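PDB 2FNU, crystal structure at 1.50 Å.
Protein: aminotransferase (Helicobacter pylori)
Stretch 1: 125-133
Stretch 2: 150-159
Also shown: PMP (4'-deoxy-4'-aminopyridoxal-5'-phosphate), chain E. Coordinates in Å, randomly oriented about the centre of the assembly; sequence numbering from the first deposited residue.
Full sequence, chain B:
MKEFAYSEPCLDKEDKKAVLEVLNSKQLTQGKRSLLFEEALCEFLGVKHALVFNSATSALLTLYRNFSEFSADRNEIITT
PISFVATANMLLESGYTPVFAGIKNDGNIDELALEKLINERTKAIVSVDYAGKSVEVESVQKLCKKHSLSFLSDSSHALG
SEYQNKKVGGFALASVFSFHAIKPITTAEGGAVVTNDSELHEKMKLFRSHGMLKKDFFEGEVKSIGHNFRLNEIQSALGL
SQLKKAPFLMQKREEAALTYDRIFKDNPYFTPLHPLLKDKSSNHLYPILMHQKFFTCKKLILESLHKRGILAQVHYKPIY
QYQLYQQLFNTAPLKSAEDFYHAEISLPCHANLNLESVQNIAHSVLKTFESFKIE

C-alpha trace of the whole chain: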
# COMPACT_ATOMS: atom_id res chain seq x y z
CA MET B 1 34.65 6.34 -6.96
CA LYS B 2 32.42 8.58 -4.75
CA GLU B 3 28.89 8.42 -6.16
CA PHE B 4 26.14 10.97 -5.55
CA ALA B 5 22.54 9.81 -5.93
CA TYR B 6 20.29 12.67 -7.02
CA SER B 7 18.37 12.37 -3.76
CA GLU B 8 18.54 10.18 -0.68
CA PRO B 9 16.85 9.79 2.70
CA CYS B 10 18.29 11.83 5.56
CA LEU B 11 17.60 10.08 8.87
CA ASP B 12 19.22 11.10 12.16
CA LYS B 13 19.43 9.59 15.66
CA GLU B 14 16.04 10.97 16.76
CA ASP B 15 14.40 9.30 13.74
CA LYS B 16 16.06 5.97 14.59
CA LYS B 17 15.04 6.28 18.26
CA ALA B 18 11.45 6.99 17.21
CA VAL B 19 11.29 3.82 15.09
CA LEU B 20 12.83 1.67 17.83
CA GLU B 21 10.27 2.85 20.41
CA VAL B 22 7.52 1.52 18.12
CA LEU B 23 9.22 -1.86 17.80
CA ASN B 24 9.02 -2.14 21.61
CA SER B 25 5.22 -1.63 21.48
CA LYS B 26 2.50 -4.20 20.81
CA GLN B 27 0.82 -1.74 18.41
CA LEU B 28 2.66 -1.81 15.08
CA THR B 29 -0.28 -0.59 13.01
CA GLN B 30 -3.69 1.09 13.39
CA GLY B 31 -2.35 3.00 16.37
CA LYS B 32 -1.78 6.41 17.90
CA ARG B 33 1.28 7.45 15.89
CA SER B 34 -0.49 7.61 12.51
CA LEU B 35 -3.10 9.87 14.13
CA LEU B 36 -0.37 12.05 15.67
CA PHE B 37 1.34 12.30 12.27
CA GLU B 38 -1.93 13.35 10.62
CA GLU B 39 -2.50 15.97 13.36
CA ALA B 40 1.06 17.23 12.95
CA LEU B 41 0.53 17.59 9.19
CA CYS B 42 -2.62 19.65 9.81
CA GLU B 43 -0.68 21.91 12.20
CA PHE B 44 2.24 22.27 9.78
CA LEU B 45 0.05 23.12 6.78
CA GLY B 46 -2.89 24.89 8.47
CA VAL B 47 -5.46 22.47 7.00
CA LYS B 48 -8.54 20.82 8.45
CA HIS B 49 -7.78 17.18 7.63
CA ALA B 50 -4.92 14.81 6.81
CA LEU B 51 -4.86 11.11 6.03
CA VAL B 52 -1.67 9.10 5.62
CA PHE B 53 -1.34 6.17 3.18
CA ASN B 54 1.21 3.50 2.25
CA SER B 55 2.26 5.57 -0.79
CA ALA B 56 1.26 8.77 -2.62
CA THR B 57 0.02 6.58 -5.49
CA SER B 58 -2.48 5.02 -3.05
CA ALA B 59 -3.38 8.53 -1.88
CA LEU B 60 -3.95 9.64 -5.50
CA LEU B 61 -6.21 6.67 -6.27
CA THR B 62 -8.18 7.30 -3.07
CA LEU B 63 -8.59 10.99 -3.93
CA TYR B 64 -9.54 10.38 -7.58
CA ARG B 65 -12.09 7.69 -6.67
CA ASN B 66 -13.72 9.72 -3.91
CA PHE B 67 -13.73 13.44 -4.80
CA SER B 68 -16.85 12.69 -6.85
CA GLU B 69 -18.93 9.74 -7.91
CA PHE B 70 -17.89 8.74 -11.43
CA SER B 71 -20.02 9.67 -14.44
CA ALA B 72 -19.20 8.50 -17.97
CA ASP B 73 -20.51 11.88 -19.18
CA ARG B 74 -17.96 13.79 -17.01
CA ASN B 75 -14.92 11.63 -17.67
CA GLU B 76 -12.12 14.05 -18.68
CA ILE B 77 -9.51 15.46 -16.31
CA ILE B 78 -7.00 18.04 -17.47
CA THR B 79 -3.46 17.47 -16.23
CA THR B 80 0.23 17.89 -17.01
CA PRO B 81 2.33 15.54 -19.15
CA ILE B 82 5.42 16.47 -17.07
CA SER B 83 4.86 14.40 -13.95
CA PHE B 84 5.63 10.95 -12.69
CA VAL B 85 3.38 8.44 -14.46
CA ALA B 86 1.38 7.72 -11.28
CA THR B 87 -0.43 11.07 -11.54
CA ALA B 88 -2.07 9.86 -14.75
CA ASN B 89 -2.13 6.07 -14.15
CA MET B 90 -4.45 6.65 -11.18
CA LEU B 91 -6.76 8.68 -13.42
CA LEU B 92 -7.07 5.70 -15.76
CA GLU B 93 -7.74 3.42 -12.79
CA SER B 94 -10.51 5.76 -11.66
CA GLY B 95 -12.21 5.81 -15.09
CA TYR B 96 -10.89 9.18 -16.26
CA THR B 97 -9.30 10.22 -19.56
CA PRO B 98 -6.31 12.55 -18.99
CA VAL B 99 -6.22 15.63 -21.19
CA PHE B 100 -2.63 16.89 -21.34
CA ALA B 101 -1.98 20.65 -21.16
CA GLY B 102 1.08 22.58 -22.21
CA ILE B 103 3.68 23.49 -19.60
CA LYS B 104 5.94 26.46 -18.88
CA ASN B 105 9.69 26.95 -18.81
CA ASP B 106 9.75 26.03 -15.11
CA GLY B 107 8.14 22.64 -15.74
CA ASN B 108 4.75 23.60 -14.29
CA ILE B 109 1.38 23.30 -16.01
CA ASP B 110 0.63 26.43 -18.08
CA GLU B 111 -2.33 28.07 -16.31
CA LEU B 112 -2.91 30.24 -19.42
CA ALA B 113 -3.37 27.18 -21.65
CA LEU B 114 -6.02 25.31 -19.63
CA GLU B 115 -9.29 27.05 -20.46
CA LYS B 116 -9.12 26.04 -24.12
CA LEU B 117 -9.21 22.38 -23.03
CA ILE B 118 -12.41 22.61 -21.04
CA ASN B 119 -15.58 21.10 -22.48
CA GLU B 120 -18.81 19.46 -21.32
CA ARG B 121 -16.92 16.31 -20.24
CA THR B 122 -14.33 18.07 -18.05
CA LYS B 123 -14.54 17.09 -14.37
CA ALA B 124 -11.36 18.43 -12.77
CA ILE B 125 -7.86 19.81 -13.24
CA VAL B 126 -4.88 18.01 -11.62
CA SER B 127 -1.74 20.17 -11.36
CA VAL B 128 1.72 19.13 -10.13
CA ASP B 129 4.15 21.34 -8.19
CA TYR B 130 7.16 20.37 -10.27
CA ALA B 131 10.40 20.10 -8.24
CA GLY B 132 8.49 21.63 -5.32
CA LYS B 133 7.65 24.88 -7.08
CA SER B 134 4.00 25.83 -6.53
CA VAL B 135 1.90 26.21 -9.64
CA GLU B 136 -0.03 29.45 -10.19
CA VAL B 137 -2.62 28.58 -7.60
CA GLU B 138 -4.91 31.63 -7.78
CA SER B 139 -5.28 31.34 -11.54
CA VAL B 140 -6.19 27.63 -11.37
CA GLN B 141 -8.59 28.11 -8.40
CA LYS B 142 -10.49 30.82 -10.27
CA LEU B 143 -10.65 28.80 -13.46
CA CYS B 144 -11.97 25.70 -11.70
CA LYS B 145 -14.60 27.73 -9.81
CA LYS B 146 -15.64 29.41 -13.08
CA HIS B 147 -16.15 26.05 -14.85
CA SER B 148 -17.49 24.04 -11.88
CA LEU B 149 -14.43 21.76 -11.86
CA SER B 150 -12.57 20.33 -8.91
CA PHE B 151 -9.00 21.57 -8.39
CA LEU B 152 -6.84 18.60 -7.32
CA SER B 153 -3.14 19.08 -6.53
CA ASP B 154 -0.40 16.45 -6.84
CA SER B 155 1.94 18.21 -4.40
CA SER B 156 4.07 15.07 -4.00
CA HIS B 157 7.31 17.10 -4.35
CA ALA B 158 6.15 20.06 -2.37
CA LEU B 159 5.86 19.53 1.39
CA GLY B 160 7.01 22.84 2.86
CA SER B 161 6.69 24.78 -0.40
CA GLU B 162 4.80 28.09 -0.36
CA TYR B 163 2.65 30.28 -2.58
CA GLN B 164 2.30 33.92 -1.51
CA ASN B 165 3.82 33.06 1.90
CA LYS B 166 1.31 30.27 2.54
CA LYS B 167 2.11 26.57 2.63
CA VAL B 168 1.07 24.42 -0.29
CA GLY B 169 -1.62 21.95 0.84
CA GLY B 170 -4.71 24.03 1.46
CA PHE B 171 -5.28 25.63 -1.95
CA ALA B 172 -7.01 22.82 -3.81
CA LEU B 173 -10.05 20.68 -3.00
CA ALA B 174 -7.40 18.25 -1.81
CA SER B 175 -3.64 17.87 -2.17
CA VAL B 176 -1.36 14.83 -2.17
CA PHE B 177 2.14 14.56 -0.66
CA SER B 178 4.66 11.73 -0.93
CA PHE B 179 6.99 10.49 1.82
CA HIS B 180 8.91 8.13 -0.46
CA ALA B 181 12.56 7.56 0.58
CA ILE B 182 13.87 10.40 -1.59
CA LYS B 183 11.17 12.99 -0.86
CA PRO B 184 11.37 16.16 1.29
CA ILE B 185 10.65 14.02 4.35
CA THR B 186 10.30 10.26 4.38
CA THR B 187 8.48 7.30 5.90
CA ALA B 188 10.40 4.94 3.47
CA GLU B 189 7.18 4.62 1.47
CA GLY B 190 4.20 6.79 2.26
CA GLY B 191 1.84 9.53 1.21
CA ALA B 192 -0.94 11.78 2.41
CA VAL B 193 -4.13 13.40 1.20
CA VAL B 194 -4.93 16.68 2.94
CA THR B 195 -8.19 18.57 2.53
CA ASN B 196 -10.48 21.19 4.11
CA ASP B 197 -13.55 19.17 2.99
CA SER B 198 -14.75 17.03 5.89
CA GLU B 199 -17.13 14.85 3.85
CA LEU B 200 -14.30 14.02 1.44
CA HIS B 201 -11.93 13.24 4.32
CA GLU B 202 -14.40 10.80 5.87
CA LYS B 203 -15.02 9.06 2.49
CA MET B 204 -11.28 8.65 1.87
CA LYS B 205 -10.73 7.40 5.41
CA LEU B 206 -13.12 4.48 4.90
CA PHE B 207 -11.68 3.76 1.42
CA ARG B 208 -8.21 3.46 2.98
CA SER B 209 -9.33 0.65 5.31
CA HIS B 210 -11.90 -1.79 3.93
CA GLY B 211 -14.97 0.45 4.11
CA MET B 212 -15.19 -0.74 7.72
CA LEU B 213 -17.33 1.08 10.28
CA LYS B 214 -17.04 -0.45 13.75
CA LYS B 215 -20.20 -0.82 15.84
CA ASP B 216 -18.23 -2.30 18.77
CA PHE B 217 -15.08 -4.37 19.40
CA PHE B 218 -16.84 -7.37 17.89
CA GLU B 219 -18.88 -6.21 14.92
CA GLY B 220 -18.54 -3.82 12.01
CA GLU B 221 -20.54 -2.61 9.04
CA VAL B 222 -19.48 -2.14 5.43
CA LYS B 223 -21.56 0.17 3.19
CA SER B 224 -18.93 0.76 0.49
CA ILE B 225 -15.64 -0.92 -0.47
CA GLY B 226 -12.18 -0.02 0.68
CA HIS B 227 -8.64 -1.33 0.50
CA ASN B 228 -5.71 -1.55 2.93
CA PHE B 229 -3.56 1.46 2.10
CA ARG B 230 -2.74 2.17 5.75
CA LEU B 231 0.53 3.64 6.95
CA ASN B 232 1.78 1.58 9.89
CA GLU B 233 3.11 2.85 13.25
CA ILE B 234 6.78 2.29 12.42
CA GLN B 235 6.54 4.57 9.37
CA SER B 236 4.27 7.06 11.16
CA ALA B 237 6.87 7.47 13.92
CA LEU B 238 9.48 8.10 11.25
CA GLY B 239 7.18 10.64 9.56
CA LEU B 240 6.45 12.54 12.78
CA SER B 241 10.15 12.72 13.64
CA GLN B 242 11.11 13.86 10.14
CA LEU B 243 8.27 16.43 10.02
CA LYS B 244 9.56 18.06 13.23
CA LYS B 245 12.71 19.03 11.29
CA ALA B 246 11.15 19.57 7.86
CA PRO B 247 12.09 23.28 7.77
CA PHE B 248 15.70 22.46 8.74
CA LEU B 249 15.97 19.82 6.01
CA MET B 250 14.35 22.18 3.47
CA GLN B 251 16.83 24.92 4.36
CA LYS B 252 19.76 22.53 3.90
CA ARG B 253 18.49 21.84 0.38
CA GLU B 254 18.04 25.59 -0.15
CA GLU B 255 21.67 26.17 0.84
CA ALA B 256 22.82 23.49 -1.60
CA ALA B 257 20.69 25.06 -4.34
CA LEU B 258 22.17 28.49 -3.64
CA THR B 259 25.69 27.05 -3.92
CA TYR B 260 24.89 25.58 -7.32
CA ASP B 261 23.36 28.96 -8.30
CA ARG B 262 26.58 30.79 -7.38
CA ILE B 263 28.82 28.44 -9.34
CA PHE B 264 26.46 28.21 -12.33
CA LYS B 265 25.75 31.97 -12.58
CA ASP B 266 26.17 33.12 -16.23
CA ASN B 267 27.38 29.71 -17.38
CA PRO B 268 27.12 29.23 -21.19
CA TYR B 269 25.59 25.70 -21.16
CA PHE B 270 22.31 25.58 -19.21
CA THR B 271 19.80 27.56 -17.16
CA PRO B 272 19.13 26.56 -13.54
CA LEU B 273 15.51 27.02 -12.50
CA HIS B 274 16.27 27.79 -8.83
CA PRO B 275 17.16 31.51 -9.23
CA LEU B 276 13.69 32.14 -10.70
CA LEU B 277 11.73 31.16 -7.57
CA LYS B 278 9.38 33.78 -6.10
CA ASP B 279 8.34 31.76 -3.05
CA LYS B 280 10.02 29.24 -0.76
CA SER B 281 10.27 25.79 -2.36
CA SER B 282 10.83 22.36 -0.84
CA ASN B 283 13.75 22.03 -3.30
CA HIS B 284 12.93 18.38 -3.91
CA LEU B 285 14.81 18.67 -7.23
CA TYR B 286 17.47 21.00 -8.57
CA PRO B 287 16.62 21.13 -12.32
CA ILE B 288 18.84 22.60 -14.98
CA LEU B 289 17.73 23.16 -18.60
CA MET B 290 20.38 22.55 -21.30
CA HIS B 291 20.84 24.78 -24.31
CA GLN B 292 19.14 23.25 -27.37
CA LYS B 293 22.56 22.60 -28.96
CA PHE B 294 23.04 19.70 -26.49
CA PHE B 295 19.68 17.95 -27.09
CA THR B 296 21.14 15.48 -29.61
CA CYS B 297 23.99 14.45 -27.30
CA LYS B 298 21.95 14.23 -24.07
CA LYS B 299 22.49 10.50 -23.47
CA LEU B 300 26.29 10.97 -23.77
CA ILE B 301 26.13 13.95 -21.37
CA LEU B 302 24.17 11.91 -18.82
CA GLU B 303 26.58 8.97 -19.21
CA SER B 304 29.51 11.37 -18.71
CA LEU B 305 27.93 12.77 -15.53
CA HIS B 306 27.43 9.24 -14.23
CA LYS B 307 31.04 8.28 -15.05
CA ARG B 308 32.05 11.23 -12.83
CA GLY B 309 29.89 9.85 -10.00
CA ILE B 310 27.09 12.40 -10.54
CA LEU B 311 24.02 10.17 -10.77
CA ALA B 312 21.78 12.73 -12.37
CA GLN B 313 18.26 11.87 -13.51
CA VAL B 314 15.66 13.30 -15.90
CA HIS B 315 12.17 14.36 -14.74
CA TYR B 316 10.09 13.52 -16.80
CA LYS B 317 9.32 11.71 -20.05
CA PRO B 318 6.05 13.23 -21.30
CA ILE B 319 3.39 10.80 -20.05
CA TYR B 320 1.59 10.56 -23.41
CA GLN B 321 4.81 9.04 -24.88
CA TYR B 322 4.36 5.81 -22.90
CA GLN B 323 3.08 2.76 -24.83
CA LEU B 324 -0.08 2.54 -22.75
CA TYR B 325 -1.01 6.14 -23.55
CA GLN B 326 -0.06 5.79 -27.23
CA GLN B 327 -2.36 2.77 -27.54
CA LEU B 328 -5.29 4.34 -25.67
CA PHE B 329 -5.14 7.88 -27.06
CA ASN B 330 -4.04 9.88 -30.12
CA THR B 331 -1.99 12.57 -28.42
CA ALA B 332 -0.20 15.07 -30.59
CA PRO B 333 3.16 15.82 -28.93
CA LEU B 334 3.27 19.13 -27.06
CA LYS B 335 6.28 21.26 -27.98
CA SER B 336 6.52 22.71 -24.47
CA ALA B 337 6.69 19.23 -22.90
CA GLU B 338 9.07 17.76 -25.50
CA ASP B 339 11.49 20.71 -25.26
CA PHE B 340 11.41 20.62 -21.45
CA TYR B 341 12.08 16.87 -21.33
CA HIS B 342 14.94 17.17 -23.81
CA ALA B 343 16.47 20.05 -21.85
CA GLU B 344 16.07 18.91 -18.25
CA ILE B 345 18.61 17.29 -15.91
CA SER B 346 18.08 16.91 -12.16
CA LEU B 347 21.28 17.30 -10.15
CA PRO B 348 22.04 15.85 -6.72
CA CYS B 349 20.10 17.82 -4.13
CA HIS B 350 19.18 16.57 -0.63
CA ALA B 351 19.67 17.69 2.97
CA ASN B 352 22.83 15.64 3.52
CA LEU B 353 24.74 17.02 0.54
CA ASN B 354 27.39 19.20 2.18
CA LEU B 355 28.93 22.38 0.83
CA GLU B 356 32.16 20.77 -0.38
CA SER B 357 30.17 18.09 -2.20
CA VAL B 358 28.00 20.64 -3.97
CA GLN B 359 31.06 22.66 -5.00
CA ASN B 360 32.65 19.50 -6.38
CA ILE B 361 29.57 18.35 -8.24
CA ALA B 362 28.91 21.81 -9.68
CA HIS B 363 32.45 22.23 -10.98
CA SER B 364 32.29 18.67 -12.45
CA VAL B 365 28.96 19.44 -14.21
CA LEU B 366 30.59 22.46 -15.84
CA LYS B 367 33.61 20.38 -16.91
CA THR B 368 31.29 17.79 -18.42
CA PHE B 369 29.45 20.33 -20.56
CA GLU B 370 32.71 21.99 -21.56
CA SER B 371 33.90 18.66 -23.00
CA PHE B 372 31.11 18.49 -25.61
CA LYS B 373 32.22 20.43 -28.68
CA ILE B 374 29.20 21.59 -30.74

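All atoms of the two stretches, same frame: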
# COMPACT_ATOMS: atom_id res chain seq x y z
N ILE B 125 -9.23 19.55 -12.77
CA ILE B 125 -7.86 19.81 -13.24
C ILE B 125 -6.91 19.27 -12.16
O ILE B 125 -7.11 19.57 -10.98
CB ILE B 125 -7.61 21.31 -13.48
CG1 ILE B 125 -8.61 21.83 -14.53
CG2 ILE B 125 -6.15 21.57 -13.89
CD1 ILE B 125 -8.44 23.32 -14.87
N VAL B 126 -5.91 18.48 -12.56
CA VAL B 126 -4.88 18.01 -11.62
C VAL B 126 -3.55 18.65 -12.00
O VAL B 126 -3.00 18.34 -13.06
CB VAL B 126 -4.71 16.46 -11.65
CG1 VAL B 126 -3.53 16.04 -10.75
CG2 VAL B 126 -6.01 15.77 -11.21
N SER B 127 -3.05 19.55 -11.15
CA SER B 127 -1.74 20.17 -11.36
C SER B 127 -0.69 19.44 -10.52
O SER B 127 -1.03 18.70 -9.59
CB SER B 127 -1.76 21.66 -10.99
OG SER B 127 -2.18 21.83 -9.64
N VAL B 128 0.57 19.69 -10.85
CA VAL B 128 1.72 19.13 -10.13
C VAL B 128 2.70 20.26 -9.81
O VAL B 128 3.03 21.06 -10.70
CB VAL B 128 2.45 18.10 -11.01
CG1 VAL B 128 3.77 17.63 -10.36
CG2 VAL B 128 1.53 16.91 -11.27
N ASP B 129 3.17 20.32 -8.57
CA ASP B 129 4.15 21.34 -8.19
C ASP B 129 5.51 20.76 -8.54
O ASP B 129 6.15 20.07 -7.73
CB ASP B 129 4.03 21.65 -6.70
CG ASP B 129 2.64 22.14 -6.33
OD1 ASP B 129 2.07 22.96 -7.09
OD2 ASP B 129 2.11 21.68 -5.30
N TYR B 130 5.95 21.01 -9.77
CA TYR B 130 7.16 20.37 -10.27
C TYR B 130 8.39 20.85 -9.50
O TYR B 130 8.65 22.05 -9.40
CB TYR B 130 7.32 20.66 -11.76
CG TYR B 130 8.59 20.07 -12.34
CD1 TYR B 130 9.76 20.81 -12.37
CD2 TYR B 130 8.60 18.78 -12.84
CE1 TYR B 130 10.93 20.29 -12.89
CE2 TYR B 130 9.77 18.23 -13.37
CZ TYR B 130 10.93 18.99 -13.37
OH TYR B 130 12.09 18.48 -13.90
N ALA B 131 9.17 19.87 -9.01
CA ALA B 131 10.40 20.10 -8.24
C ALA B 131 10.15 20.72 -6.87
O ALA B 131 11.10 21.02 -6.15
CB ALA B 131 11.43 20.95 -9.04
N GLY B 132 8.87 20.89 -6.52
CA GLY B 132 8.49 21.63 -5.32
C GLY B 132 7.99 23.02 -5.57
O GLY B 132 7.47 23.66 -4.65
N LYS B 133 8.09 23.51 -6.80
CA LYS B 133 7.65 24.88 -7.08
C LYS B 133 6.13 24.91 -7.24
O LYS B 133 5.57 24.23 -8.10
CB LYS B 133 8.31 25.40 -8.36
CG LYS B 133 7.91 26.84 -8.66
CD LYS B 133 8.55 27.32 -9.96
CE LYS B 133 8.44 28.82 -10.12
NZ LYS B 133 9.21 29.25 -11.34
N SER B 150 -13.37 20.48 -10.11
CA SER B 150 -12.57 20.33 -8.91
C SER B 150 -11.10 20.58 -9.22
O SER B 150 -10.58 20.08 -10.22
CB SER B 150 -12.71 18.91 -8.35
OG SER B 150 -14.05 18.69 -7.93
N PHE B 151 -10.46 21.35 -8.34
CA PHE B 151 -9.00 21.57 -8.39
C PHE B 151 -8.34 20.53 -7.48
O PHE B 151 -8.55 20.55 -6.27
CB PHE B 151 -8.70 23.01 -7.94
CG PHE B 151 -7.24 23.36 -7.78
CD1 PHE B 151 -6.89 24.46 -7.00
CD2 PHE B 151 -6.23 22.65 -8.43
CE1 PHE B 151 -5.55 24.83 -6.83
CE2 PHE B 151 -4.88 23.02 -8.25
CZ PHE B 151 -4.56 24.11 -7.46
N LEU B 152 -7.57 19.62 -8.08
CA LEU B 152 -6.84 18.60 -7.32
C LEU B 152 -5.35 18.86 -7.52
O LEU B 152 -4.92 19.21 -8.62
CB LEU B 152 -7.19 17.19 -7.79
CG LEU B 152 -8.69 16.86 -7.88
CD1 LEU B 152 -8.94 15.48 -8.48
CD2 LEU B 152 -9.33 16.99 -6.49
N SER B 153 -4.56 18.72 -6.46
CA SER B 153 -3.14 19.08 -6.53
C SER B 153 -2.25 17.89 -6.18
O SER B 153 -2.30 17.41 -5.05
CB SER B 153 -2.85 20.23 -5.57
OG SER B 153 -1.48 20.66 -5.63
N ASP B 154 -1.45 17.41 -7.14
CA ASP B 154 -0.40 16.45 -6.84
C ASP B 154 0.83 17.23 -6.37
O ASP B 154 1.68 17.66 -7.17
CB ASP B 154 -0.08 15.55 -8.04
CG ASP B 154 0.96 14.50 -7.70
OD1 ASP B 154 1.19 13.60 -8.53
OD2 ASP B 154 1.54 14.59 -6.58
N SER B 155 0.88 17.45 -5.06
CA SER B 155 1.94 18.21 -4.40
C SER B 155 2.99 17.24 -3.85
O SER B 155 3.66 17.54 -2.87
CB SER B 155 1.34 19.09 -3.30
OG SER B 155 0.47 20.07 -3.88
N SER B 156 3.18 16.11 -4.52
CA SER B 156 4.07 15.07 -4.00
C SER B 156 5.47 15.58 -3.71
O SER B 156 6.12 15.09 -2.76
CB SER B 156 4.15 13.88 -4.96
OG SER B 156 2.97 13.10 -4.90
N HIS B 157 5.96 16.53 -4.52
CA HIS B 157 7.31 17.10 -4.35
C HIS B 157 7.38 18.22 -3.33
O HIS B 157 8.49 18.70 -3.03
CB HIS B 157 7.80 17.73 -5.67
CG HIS B 157 7.98 16.76 -6.79
ND1 HIS B 157 8.58 17.11 -7.98
CD2 HIS B 157 7.61 15.46 -6.92
CE1 HIS B 157 8.59 16.06 -8.79
NE2 HIS B 157 8.01 15.05 -8.18
N ALA B 158 6.23 18.68 -2.85
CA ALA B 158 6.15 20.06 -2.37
C ALA B 158 5.85 20.29 -0.89
O ALA B 158 5.45 21.40 -0.52
CB ALA B 158 5.14 20.86 -3.21
N LEU B 159 6.06 19.28 -0.04
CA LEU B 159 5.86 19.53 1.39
C LEU B 159 6.82 20.63 1.87
O LEU B 159 8.05 20.51 1.77
CB LEU B 159 6.03 18.26 2.21
CG LEU B 159 5.67 18.46 3.69
CD1 LEU B 159 4.17 18.50 3.91
CD2 LEU B 159 6.31 17.35 4.50
N1 PMP E . 3.37 12.09 -8.10
C2 PMP E . 4.62 12.61 -8.30
C2A PMP E . 4.73 14.01 -8.87
C3 PMP E . 5.75 11.85 -7.97
O3 PMP E . 7.00 12.37 -8.13
C4 PMP E . 5.61 10.54 -7.45
C4A PMP E . 6.81 9.67 -7.16
N4A PMP E . 7.90 9.91 -8.07
C5 PMP E . 4.32 10.06 -7.19
C6 PMP E . 3.22 10.87 -7.47
C5A PMP E . 4.08 8.68 -6.60
O4P PMP E . 4.40 8.77 -5.22
P PMP E . 4.77 7.44 -4.39
O1P PMP E . 6.17 7.06 -4.81
O2P PMP E . 4.75 7.86 -2.95
O3P PMP E . 3.74 6.37 -4.68
O HOH W 1 -0.08 21.44 -7.96
O HOH W 2 4.56 17.94 -6.61

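The shortest polar contact between the two stretches joins side chains: Ser155 OG donates a hydrogen bond to Asp129 OD2 at 2.7 Å. Asp129 lies just past the end of its strand, with its CB directed toward the other stretch, so a short acidic side chain is enough to bring a carboxylate oxygen to the hydroxyl. Its other oxygen, OD1, takes a weak hydrogen bond of 2.8 Å from water 1, which also bonds Ser127 OG at 2.7 Å and Ser153 OG at 2.8 Å. Small hydroxyl side chains leave room for this water in an otherwise buried place and give it polar partners.

The backbone supplies a parallel ladder between strands 125-128 and 150-154. Ile125 N donates to Ser150 O and Leu152 N to Ile125 O, both at 2.9 Å; Ser127 N then donates to Leu152 O at 3.2 Å and Asp154 N to Ser127 O at 2.8 Å. The odd residues of the first strand thus use both their N and O, as parallel pairing requires. A weak bond of 3.4 Å from Asp129 N to Asp154 O continues the pattern beyond the strand. Between these rungs, Val126 CA approaches Leu152 O at 3.2 Å and Val128 CA approaches Asp154 O at 3.3 Å in CA-H...O contacts.

Farther on, the type I turn from Ser155 to Ala158 brings His157 against the loop. Ala131 N donates to His157 ND1 at 3.0 Å, while His157 NE2 and PMP O3 share a hydrogen bond of 2.9 Å; an imidazole suits this position because its two nitrogens point in different directions, one to the Ala131 amide and the other to PMP. Water 2 reinforces the junction, donating to Asp129 O and Asp154 O and accepting from His157 N, each at 2.9 Å. Asp154 OD1 lies 2.7 Å from PMP N1, and its OD2 accepts 2.7 Å from Ser156 OG, so this buried acid has polar company.

Packing completes the contact, which buries 640 Å² in all. Val126 and Leu152 share a sheet face with Val128 and Asp154, and Val126 CG2 meets Leu152 CB at 3.9 Å. The valines and leucine bring no polar group needing a partner in this buried place, and beta-branched valine favours an extended strand. On the other face, the Phe151 ring presents its edge to Ser127, with CE2 3.3 Å from OG, a closeness the small serine permits. In the loop, Asp129 CB rests 3.7 Å from Ala158 CB, the alanine's single methyl. Gly132 has phi/psi of 103/-9°, at which a CB would jam against the preceding carbonyl oxygen; an ideal CB would also lie 3.5 Å from His157 O.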